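Local coordinates for protein ADP-ribosylating toxin CARDS (Mycoplasma pneumoniae, PDB 4TLV) that transfers ADP-ribose from NAD(+) to multiple target proteins and provokes vacuolization in mammalian cells, acting as the main virulence factor of the bacterium, at residues Asp521-Leu533 with Arg544-Lys556. Numbering follows the deposited sequence.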
loop_
_atom_site.group_PDB
_atom_site.type_symbol
_atom_site.label_atom_id
_atom_site.label_comp_id
_atom_site.label_asym_id
_atom_site.label_seq_id
_atom_site.Cartn_x
_atom_site.Cartn_y
_atom_site.Cartn_z
ATOM N N ASP A 521 -7.084 18.040 -16.228
ATOM C CA ASP A 521 -6.378 18.082 -17.506
ATOM C C ASP A 521 -5.809 16.718 -17.875
ATOM O O ASP A 521 -4.797 16.275 -17.319
ATOM C CB ASP A 521 -5.262 19.123 -17.460
ATOM C CG ASP A 521 -4.577 19.321 -18.813
ATOM O OD1 ASP A 521 -4.815 18.531 -19.754
ATOM O OD2 ASP A 521 -3.795 20.283 -18.936
ATOM N N GLU A 522 -6.455 16.062 -18.834
ATOM C CA GLU A 522 -6.067 14.702 -19.203
ATOM C C GLU A 522 -4.703 14.585 -19.875
ATOM O O GLU A 522 -4.165 13.490 -19.972
ATOM C CB GLU A 522 -7.158 14.030 -20.035
ATOM C CG GLU A 522 -8.462 13.896 -19.278
ATOM C CD GLU A 522 -9.475 13.066 -20.020
ATOM O OE1 GLU A 522 -9.142 12.564 -21.107
ATOM O OE2 GLU A 522 -10.604 12.921 -19.518
ATOM N N ASN A 523 -4.137 15.705 -20.323
ATOM C CA ASN A 523 -2.779 15.678 -20.867
ATOM C C ASN A 523 -1.707 15.423 -19.815
ATOM O O ASN A 523 -0.555 15.192 -20.151
ATOM C CB ASN A 523 -2.467 16.964 -21.624
ATOM C CG ASN A 523 -3.285 17.098 -22.873
ATOM O OD1 ASN A 523 -3.229 16.238 -23.750
ATOM N ND2 ASN A 523 -4.058 18.175 -22.968
ATOM N N PHE A 524 -2.093 15.442 -18.545
ATOM C CA PHE A 524 -1.154 15.082 -17.482
ATOM C C PHE A 524 -1.496 13.705 -16.904
ATOM O O PHE A 524 -0.836 13.254 -15.958
ATOM C CB PHE A 524 -1.199 16.100 -16.334
ATOM C CG PHE A 524 -0.494 17.409 -16.626
ATOM C CD1 PHE A 524 0.871 17.533 -16.438
ATOM C CD2 PHE A 524 -1.214 18.521 -17.035
ATOM C CE1 PHE A 524 1.519 18.734 -16.686
ATOM C CE2 PHE A 524 -0.575 19.731 -17.288
ATOM C CZ PHE A 524 0.789 19.838 -17.112
ATOM N N LYS A 525 -2.535 13.065 -17.445
ATOM C CA LYS A 525 -2.978 11.746 -16.957
ATOM C C LYS A 525 -2.523 10.574 -17.829
ATOM O O LYS A 525 -2.686 10.601 -19.052
ATOM C CB LYS A 525 -4.503 11.729 -16.793
ATOM C CG LYS A 525 -5.007 12.809 -15.839
ATOM C CD LYS A 525 -6.442 12.573 -15.448
ATOM C CE LYS A 525 -6.852 13.560 -14.351
ATOM N NZ LYS A 525 -8.291 13.399 -14.053
ATOM N N TRP A 526 -1.985 9.535 -17.183
ATOM C CA TRP A 526 -1.422 8.381 -17.880
ATOM C C TRP A 526 -1.908 7.073 -17.260
ATOM O O TRP A 526 -2.287 7.032 -16.090
ATOM C CB TRP A 526 0.106 8.427 -17.829
ATOM C CG TRP A 526 0.655 9.687 -18.373
ATOM C CD1 TRP A 526 0.820 10.869 -17.705
ATOM C CD2 TRP A 526 1.091 9.916 -19.713
ATOM N NE1 TRP A 526 1.333 11.823 -18.552
ATOM C CE2 TRP A 526 1.518 11.262 -19.792
ATOM C CE3 TRP A 526 1.171 9.115 -20.858
ATOM C CZ2 TRP A 526 2.021 11.824 -20.970
ATOM C CZ3 TRP A 526 1.678 9.677 -22.038
ATOM C CH2 TRP A 526 2.088 11.016 -22.080
ATOM N N TYR A 527 -1.891 6.004 -18.050
ATOM C CA TYR A 527 -2.209 4.677 -17.521
ATOM C C TYR A 527 -1.319 3.621 -18.154
ATOM O O TYR A 527 -0.727 3.842 -19.217
ATOM C CB TYR A 527 -3.692 4.341 -17.718
ATOM C CG TYR A 527 -4.096 4.218 -19.168
ATOM C CD1 TYR A 527 -4.388 5.347 -19.930
ATOM C CD2 TYR A 527 -4.183 2.971 -19.781
ATOM C CE1 TYR A 527 -4.765 5.229 -21.275
ATOM C CE2 TYR A 527 -4.555 2.842 -21.116
ATOM C CZ TYR A 527 -4.842 3.975 -21.854
ATOM O OH TYR A 527 -5.208 3.842 -23.178
ATOM N N PHE A 528 -1.209 2.477 -17.483
ATOM C CA PHE A 528 -0.324 1.402 -17.920
ATOM C C PHE A 528 -1.127 0.303 -18.610
ATOM O O PHE A 528 -2.285 0.056 -18.246
ATOM C CB PHE A 528 0.430 0.820 -16.715
ATOM C CG PHE A 528 1.278 1.838 -15.988
ATOM C CD1 PHE A 528 0.704 2.707 -15.070
ATOM C CD2 PHE A 528 2.643 1.921 -16.236
ATOM C CE1 PHE A 528 1.476 3.657 -14.406
ATOM C CE2 PHE A 528 3.431 2.868 -15.580
ATOM C CZ PHE A 528 2.847 3.738 -14.667
ATOM N N SER A 529 -0.507 -0.337 -19.603
ATOM C CA SER A 529 -1.152 -1.396 -20.397
ATOM C C SER A 529 -0.249 -2.598 -20.528
ATOM O O SER A 529 0.931 -2.459 -20.846
ATOM C CB SER A 529 -1.464 -0.913 -21.824
ATOM O OG SER A 529 -2.271 0.243 -21.814
ATOM N N ARG A 530 -0.807 -3.785 -20.319
ATOM C CA ARG A 530 -0.063 -5.018 -20.519
ATOM C C ARG A 530 -0.058 -5.427 -21.995
ATOM O O ARG A 530 0.909 -5.993 -22.473
ATOM C CB ARG A 530 -0.646 -6.156 -19.648
ATOM C CG ARG A 530 -0.531 -5.909 -18.131
ATOM C CD ARG A 530 -1.364 -6.929 -17.351
ATOM N NE ARG A 530 -0.879 -8.289 -17.607
ATOM C CZ ARG A 530 0.066 -8.900 -16.896
ATOM N NH1 ARG A 530 0.613 -8.293 -15.845
ATOM N NH2 ARG A 530 0.445 -10.127 -17.223
ATOM N N ASP A 531 -1.147 -5.119 -22.696
ATOM C CA ASP A 531 -1.343 -5.506 -24.093
ATOM C C ASP A 531 -0.886 -6.950 -24.337
ATOM O O ASP A 531 -1.297 -7.846 -23.612
ATOM C CB ASP A 531 -0.682 -4.497 -25.050
ATOM C CG ASP A 531 -1.310 -3.087 -24.952
ATOM O OD1 ASP A 531 -2.550 -2.972 -24.852
ATOM O OD2 ASP A 531 -0.564 -2.091 -24.979
ATOM N N ASP A 532 -0.034 -7.174 -25.337
ATOM C CA ASP A 532 0.448 -8.526 -25.638
ATOM C C ASP A 532 1.894 -8.729 -25.197
ATOM O O ASP A 532 2.581 -9.612 -25.701
ATOM C CB ASP A 532 0.338 -8.830 -27.140
ATOM C CG ASP A 532 -1.099 -8.890 -27.625
ATOM O OD1 ASP A 532 -1.936 -9.528 -26.946
ATOM O OD2 ASP A 532 -1.391 -8.304 -28.694
ATOM N N LEU A 533 2.364 -7.895 -24.275
ATOM C CA LEU A 533 3.725 -8.016 -23.770
ATOM C C LEU A 533 3.941 -9.325 -23.045
ATOM O O LEU A 533 3.036 -9.824 -22.372
ATOM C CB LEU A 533 4.046 -6.867 -22.808
ATOM C CG LEU A 533 4.080 -5.503 -23.495
ATOM C CD1 LEU A 533 4.162 -4.356 -22.474
ATOM C CD2 LEU A 533 5.244 -5.463 -24.465
ATOM N N ARG A 544 5.752 -2.374 -19.486
ATOM C CA ARG A 544 4.383 -1.994 -19.810
ATOM C C ARG A 544 4.396 -0.983 -20.952
ATOM O O ARG A 544 5.388 -0.286 -21.162
ATOM C CB ARG A 544 3.701 -1.320 -18.612
ATOM C CG ARG A 544 3.560 -2.192 -17.359
ATOM C CD ARG A 544 2.524 -3.317 -17.577
ATOM N NE ARG A 544 2.272 -4.017 -16.306
ATOM C CZ ARG A 544 3.082 -4.930 -15.776
ATOM N NH1 ARG A 544 4.202 -5.299 -16.400
ATOM N NH2 ARG A 544 2.764 -5.496 -14.616
ATOM N N HIS A 545 3.282 -0.887 -21.666
ATOM C CA HIS A 545 3.013 0.274 -22.502
ATOM C C HIS A 545 2.377 1.360 -21.627
ATOM O O HIS A 545 1.700 1.057 -20.645
ATOM C CB HIS A 545 2.083 -0.095 -23.663
ATOM C CG HIS A 545 2.708 -1.033 -24.650
ATOM N ND1 HIS A 545 1.975 -1.918 -25.411
ATOM C CD2 HIS A 545 4.007 -1.246 -24.971
ATOM C CE1 HIS A 545 2.794 -2.624 -26.174
ATOM N NE2 HIS A 545 4.032 -2.235 -25.927
ATOM N N ILE A 546 2.608 2.619 -21.979
ATOM C CA ILE A 546 2.038 3.741 -21.234
ATOM C C ILE A 546 1.307 4.664 -22.201
ATOM O O ILE A 546 1.860 5.050 -23.224
ATOM C CB ILE A 546 3.130 4.514 -20.440
ATOM C CG1 ILE A 546 3.808 3.573 -19.435
ATOM C CG2 ILE A 546 2.523 5.732 -19.731
ATOM C CD1 ILE A 546 4.967 4.191 -18.672
ATOM N N ARG A 547 0.057 4.984 -21.891
ATOM C CA ARG A 547 -0.763 5.831 -22.755
ATOM C C ARG A 547 -1.384 6.979 -21.970
ATOM O O ARG A 547 -1.625 6.869 -20.768
ATOM C CB ARG A 547 -1.876 5.014 -23.407
ATOM C CG ARG A 547 -1.367 4.000 -24.431
ATOM C CD ARG A 547 -2.505 3.263 -25.132
ATOM N NE ARG A 547 -1.978 2.398 -26.190
ATOM C CZ ARG A 547 -1.526 1.165 -25.997
ATOM N NH1 ARG A 547 -1.534 0.630 -24.778
ATOM N NH2 ARG A 547 -1.068 0.461 -27.023
ATOM N N CYS A 548 -1.670 8.070 -22.667
ATOM C CA CYS A 548 -2.266 9.248 -22.059
ATOM C C CYS A 548 -3.795 9.146 -22.110
ATOM O O CYS A 548 -4.360 8.708 -23.115
ATOM C CB CYS A 548 -1.758 10.496 -22.801
ATOM S SG CYS A 548 -2.494 12.039 -22.287
ATOM N N TYR A 549 -4.473 9.529 -21.031
ATOM C CA TYR A 549 -5.939 9.516 -21.017
ATOM C C TYR A 549 -6.558 10.333 -22.154
ATOM O O TYR A 549 -7.628 9.989 -22.653
ATOM C CB TYR A 549 -6.491 10.139 -19.736
ATOM C CG TYR A 549 -6.592 9.267 -18.484
ATOM C CD1 TYR A 549 -5.503 8.557 -17.999
ATOM C CD2 TYR A 549 -7.768 9.248 -17.748
ATOM C CE1 TYR A 549 -5.604 7.801 -16.809
ATOM C CE2 TYR A 549 -7.882 8.504 -16.574
ATOM C CZ TYR A 549 -6.790 7.780 -16.117
ATOM O OH TYR A 549 -6.903 7.075 -14.935
ATOM N N ALA A 550 -5.931 11.453 -22.498
ATOM C CA ALA A 550 -6.568 12.427 -23.396
ATOM C C ALA A 550 -7.097 11.795 -24.687
ATOM O O ALA A 550 -8.270 11.946 -25.018
ATOM C CB ALA A 550 -5.617 13.586 -23.712
ATOM N N ASP A 551 -6.233 11.093 -25.404
ATOM C CA ASP A 551 -6.616 10.504 -26.686
ATOM C C ASP A 551 -5.781 9.261 -26.959
ATOM O O ASP A 551 -5.509 8.925 -28.114
ATOM C CB ASP A 551 -6.448 11.532 -27.824
ATOM C CG ASP A 551 -7.215 11.145 -29.093
ATOM O OD1 ASP A 551 -8.180 10.350 -29.008
ATOM O OD2 ASP A 551 -6.852 11.644 -30.180
ATOM N N ASN A 552 -5.364 8.583 -25.888
ATOM C CA ASN A 552 -4.562 7.361 -25.998
ATOM C C ASN A 552 -3.237 7.507 -26.722
ATOM O O ASN A 552 -2.733 6.550 -27.310
ATOM C CB ASN A 552 -5.383 6.218 -26.587
ATOM C CG ASN A 552 -6.459 5.780 -25.656
ATOM O OD1 ASN A 552 -6.261 5.803 -24.441
ATOM N ND2 ASN A 552 -7.618 5.402 -26.196
ATOM N N GLN A 553 -2.662 8.701 -26.653
ATOM C CA GLN A 553 -1.317 8.922 -27.170
ATOM C C GLN A 553 -0.359 8.046 -26.404
ATOM O O GLN A 553 -0.441 7.977 -25.167
ATOM C CB GLN A 553 -0.907 10.388 -26.991
ATOM C CG GLN A 553 -1.838 11.392 -27.666
ATOM C CD GLN A 553 -2.976 11.887 -26.774
ATOM O OE1 GLN A 553 -3.394 11.227 -25.815
ATOM N NE2 GLN A 553 -3.482 13.067 -27.096
ATOM N N GLN A 554 0.552 7.393 -27.126
ATOM C CA GLN A 554 1.429 6.393 -26.533
ATOM C C GLN A 554 2.853 6.878 -26.280
ATOM O O GLN A 554 3.532 7.406 -27.171
ATOM C CB GLN A 554 1.469 5.107 -27.374
ATOM C CG GLN A 554 2.211 3.980 -26.663
ATOM C CD GLN A 554 2.199 2.665 -27.437
ATOM O OE1 GLN A 554 1.544 2.547 -28.478
ATOM N NE2 GLN A 554 2.919 1.669 -26.923
ATOM N N LEU A 555 3.304 6.681 -25.047
ATOM C CA LEU A 555 4.664 7.043 -24.652
ATOM C C LEU A 555 5.669 6.087 -25.277
ATOM O O LEU A 555 5.538 4.868 -25.147
ATOM C CB LEU A 555 4.799 6.997 -23.122
ATOM C CG LEU A 555 6.052 7.633 -22.530
ATOM C CD1 LEU A 555 6.038 9.151 -22.822
ATOM C CD2 LEU A 555 6.147 7.373 -21.038
ATOM N N LYS A 556 6.681 6.638 -25.949
ATOM C CA LYS A 556 7.779 5.840 -26.475
ATOM C C LYS A 556 9.107 6.586 -26.378
ATOM O O LYS A 556 9.136 7.771 -26.036
ATOM C CB LYS A 556 7.520 5.447 -27.937
ATOM C CG LYS A 556 6.238 4.674 -28.162
ATOM C CD LYS A 556 6.224 4.055 -29.562
ATOM C CE LYS A 556 4.822 3.648 -29.977
ATOM N NZ LYS A 556 4.807 3.156 -31.387
HETATM O O HOH W 1 -10.869 11.855 -23.095
#
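Tyr527 and Arg547 face each other as a hydrogen-bonded pair of antiparallel strands, and the tyrosine offers a worked example of how one side chain can reach from the partner strand into the loop that follows it. Its CB lies near Tyr549 CE1. With CG held between the backbone N and the carbonyl carbon (chi1 65°), the ring swings across the partner strand: CD1 comes within 3.3 Å of Arg547 O, and the ring edge is directed at the Tyr549 face in an offset edge-to-face pair, planes at 79°. CG also lies near that oxygen; CE1 is close to both it and Asn552 OD1, while CE2 approaches Arg547 CB. Farther out, CZ touches Arg547 CB, and OH lies alongside Arg547 CD. The hydroxyl finally donates to Asn552 OD1 at 2.6 Å, reaching that oxygen from above its amide plane.

Beyond CD, the extended arginine continues to Asp531, the second residue of the type II' turn from Arg530 to Leu533 that follows strand 526-529. Asp531 OD2 takes Arg547 NH1 on its syn lone pair (2.9 Å, a salt bridge) and His545 ND1 on its anti lone pair (2.6 Å), each donor group meeting it edge-on. The imidazole is thereby fixed in rotation, with Leu533 CD1 over the centre of one face. On the other side of the sheet, Cys548 CB sits 3.9 Å from the centroid of the six-membered ring of Trp526, over its face, while Phe528 and Ile546 run side by side.

Within the D3 beta-trefoil, strand 526-529 borders the sheet and strand 578-583 flanks 543-548 opposite it; helix 92-104 of the mART domain touches Tyr527 and Tyr549, joining the two domains here.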